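Local coordinates for protein Hia (Haemophilus influenzae, PDB 1S7M) that mediates adhesion to host cells as a trimeric autotransporter of the outer membrane, recognising the host through binding domains such as the one present here, at the interface of chains A and B. Sequence-based numbering; all coordinates share one arbitrary frame. Chains: chain A/B, Hia.

Contact 1: the interface of chains A and B. Residues chain A 36, 41; chain B 34, 36, 41-43.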
# COMPACT_ATOMS: atom_id res chain seq x y z
N VAL A 36 -8.41 -7.12 23.65
CA VAL A 36 -8.19 -5.68 23.72
C VAL A 36 -7.59 -5.46 25.11
O VAL A 36 -8.31 -5.43 26.11
CB VAL A 36 -9.50 -4.88 23.60
CG1 VAL A 36 -9.22 -3.42 23.86
CG2 VAL A 36 -10.08 -5.04 22.20
N ILE A 41 -4.24 -4.88 20.68
CA ILE A 41 -5.39 -5.65 20.23
C ILE A 41 -5.01 -6.86 19.40
O ILE A 41 -4.18 -6.76 18.50
CB ILE A 41 -6.33 -4.74 19.42
CG1 ILE A 41 -6.80 -3.60 20.32
CG2 ILE A 41 -7.48 -5.53 18.82
CD1 ILE A 41 -7.55 -2.50 19.60
N ILE B 34 -7.02 3.00 25.52
CA ILE B 34 -7.37 1.93 24.62
C ILE B 34 -8.86 1.80 24.83
O ILE B 34 -9.31 1.71 25.97
CB ILE B 34 -6.65 0.64 25.02
CG1 ILE B 34 -5.14 0.87 24.90
CG2 ILE B 34 -7.15 -0.54 24.17
CD1 ILE B 34 -4.32 -0.17 25.53
N VAL B 36 -13.07 0.56 23.12
CA VAL B 36 -14.02 -0.04 22.19
C VAL B 36 -15.39 0.53 22.58
O VAL B 36 -15.99 0.10 23.57
CB VAL B 36 -14.06 -1.57 22.32
CG1 VAL B 36 -15.06 -2.14 21.31
CG2 VAL B 36 -12.67 -2.14 22.08
N ILE B 41 -12.90 2.19 17.67
CA ILE B 41 -11.83 1.60 18.44
C ILE B 41 -10.57 2.44 18.49
O ILE B 41 -10.16 3.04 17.51
CB ILE B 41 -11.49 0.22 17.84
CG1 ILE B 41 -12.73 -0.69 17.92
CG2 ILE B 41 -10.30 -0.41 18.56
CD1 ILE B 41 -12.61 -1.99 17.13
N SER B 42 -9.95 2.48 19.66
CA SER B 42 -8.69 3.19 19.83
C SER B 42 -7.70 2.15 20.37
O SER B 42 -8.01 1.43 21.31
CB SER B 42 -8.83 4.34 20.82
OG SER B 42 -7.55 4.90 21.09
N ALA B 43 -6.52 2.08 19.76
CA ALA B 43 -5.51 1.11 20.19
C ALA B 43 -4.53 1.71 21.18
O ALA B 43 -3.56 1.06 21.57
CB ALA B 43 -4.75 0.54 18.95

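Contact 2: the interface of chains A and B. Residues chain A 138, 140-142; chain B 118-120.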
# COMPACT_ATOMS: atom_id res chain seq x y z
N GLU A 138 1.07 -3.86 -15.13
CA GLU A 138 2.37 -4.05 -15.78
C GLU A 138 2.71 -2.90 -16.71
O GLU A 138 1.86 -2.39 -17.41
CB GLU A 138 2.39 -5.35 -16.61
CG GLU A 138 3.73 -5.62 -17.33
CD GLU A 138 3.73 -6.94 -18.15
OE1 GLU A 138 2.83 -7.77 -17.94
OE2 GLU A 138 4.64 -7.14 -18.99
N LYS A 140 5.51 -2.00 -19.71
CA LYS A 140 6.50 -2.57 -20.62
C LYS A 140 7.15 -1.52 -21.48
O LYS A 140 6.46 -0.70 -22.08
CB LYS A 140 5.82 -3.61 -21.52
CG LYS A 140 6.68 -4.08 -22.68
CD LYS A 140 5.99 -5.18 -23.46
CE LYS A 140 6.42 -6.54 -22.97
NZ LYS A 140 5.99 -7.58 -23.97
N PHE A 141 8.47 -1.53 -21.54
CA PHE A 141 9.20 -0.60 -22.38
C PHE A 141 9.62 -1.37 -23.63
O PHE A 141 10.40 -2.33 -23.57
CB PHE A 141 10.39 -0.05 -21.59
CG PHE A 141 9.98 0.69 -20.33
CD1 PHE A 141 9.75 -0.01 -19.14
CD2 PHE A 141 9.74 2.06 -20.36
CE1 PHE A 141 9.28 0.66 -17.99
CE2 PHE A 141 9.27 2.74 -19.22
CZ PHE A 141 9.04 2.03 -18.03
N LYS A 142 9.07 -0.94 -24.77
CA LYS A 142 9.30 -1.61 -26.03
C LYS A 142 10.23 -0.93 -27.01
O LYS A 142 10.26 0.30 -27.14
CB LYS A 142 7.97 -1.86 -26.74
CG LYS A 142 6.78 -2.04 -25.81
CD LYS A 142 5.71 -2.96 -26.39
CE LYS A 142 5.49 -2.75 -27.88
NZ LYS A 142 4.37 -3.58 -28.42
N SER B 118 8.49 -4.78 -17.46
CA SER B 118 8.96 -5.67 -18.51
C SER B 118 9.52 -4.98 -19.75
O SER B 118 9.33 -3.77 -19.99
CB SER B 118 7.83 -6.60 -18.92
OG SER B 118 6.75 -5.85 -19.45
N ALA B 119 10.22 -5.77 -20.55
CA ALA B 119 10.81 -5.32 -21.79
C ALA B 119 10.88 -6.58 -22.67
O ALA B 119 10.83 -7.70 -22.15
CB ALA B 119 12.20 -4.75 -21.53
N ASP B 120 10.97 -6.41 -23.98
CA ASP B 120 11.01 -7.58 -24.86
C ASP B 120 12.41 -8.12 -25.06
O ASP B 120 12.58 -9.16 -25.67
CB ASP B 120 10.40 -7.25 -26.21
CG ASP B 120 8.93 -6.90 -26.10
OD1 ASP B 120 8.18 -7.70 -25.50
OD2 ASP B 120 8.54 -5.84 -26.61
O HOH W 1 11.76 -3.98 -25.09

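Contact 1: the interface of chains A and B
A:Ile41 meets B:Ile41 and A:Val36 meets B:Ile34 and B:Val36 in an apolar patch where the same short strands of two Hia chains face each other without exact two-fold symmetry, and A:Ile41 and B:Ile41 use different branches.

The isoleucine pair shows this most clearly. A:Ile41 reaches across with its terminal methyl CD1, which lies 3.6 Å from CG2 of B:Ile41, the short branch of its counterpart. In A:Ile41 the CG1 arm is turned away from the carbonyl carbon (chi1 -61°) and continues almost fully extended (chi2 170°), which carries CD1 well beyond its own strand. B:Ile41 has nearly the same torsions, yet it is approached from another side and offers the CG2 methyl. CB of B:Ala43 approaches the same A:Ile41 methyl from a second direction, roughly at right angles to the first, 4.2 Å from CD1, with the backbone oxygen of B:Ser42 slightly farther off. A:Ile41 thus loses far more surface than any other residue of this patch, 39 Å².

The valine contacts use both methyls of A:Val36. Its CG1, opposite the backbone N (chi1 173°), packs 3.6 Å from CG2 of B:Ile34, the two side chains running past one another in opposite directions. Its CG2 instead lies 3.9 Å from CG2 of B:Val36; here like methyls meet and the side chains cross obliquely. B:Val36 CG2 also stands 4.1 Å from A:Val36 CG1, so it touches both prongs of the fork.

Within each chain, residues 36 and 41 come from strands 34-37 and 40-43, which follow one another across a short turn. Their side chains point inward between the chains, on the N-terminal side of the fragment, and probably help to form the apolar interior of the homotrimer.

Contact 2: the interface of chains A and B
Strand 138-143 of chain A lies parallel to strand 114-119 of chain B, with A:Lys140 paired to B:Ser118 and A:Phe141 to B:Ala119; the loop residue B:Asp120 extends the contact. The strands are joined directly by A:Phe141 N, which donates to the carbonyl oxygen B:Ser118 O at 2.9 Å. Farther along, a water continues the pairing: it lies 2.6 Å from A:Phe141 O and 2.8 Å from B:Asp120 N.

Side chains reinforce the pairing at both ends. The hydroxyl OG of B:Ser118 sits between its own backbone N and carbonyl carbon (chi1 62°) and donates to OE2 of A:Glu138 at 2.5 Å. It enters by the anti lone pair, on the side away from OE1, and meets a glutamate chain stretched out straight beyond CG. The same hydroxyl rests beside the aliphatic stem of A:Lys140, which passes on toward B:Asp120.

A:Lys140 bends at its third torsion (chi3 -94°), bringing its ammonium NZ to 2.7 Å from OD1 of B:Asp120. This hydrogen-bonded salt bridge uses the syn side of the carboxylate, 22° out of its plane, with the two side chains nearly perpendicular. OD2 of B:Asp120 faces the stem of A:Lys142, 4.0 Å from its CB. The A:Lys142 ammonium stays away from direct contact, but its charge may add to the positive field around the aspartate.

Through these links a strand from each of two subunits is joined edge to edge in the Trp-ring region, tying neighbouring chains of the homotrimer into a continuous intersubunit sheet.

Contact 1 and contact 2 join the same two chains, with their C-alpha centres about 46 Å apart, and have no residue or strand in common. Contact 1 lies in the N-terminal part of the fragment and relies on methyl packing, whereas contact 2 lies in the C-terminal part and combines sheet pairing with charged and polar side chains. The chains are therefore held together towards both ends of the adhesin fragment by different means. Repeated around the trimer, this arrangement would keep the subunits in register and probably supports the host-binding surface formed on the assembled molecule.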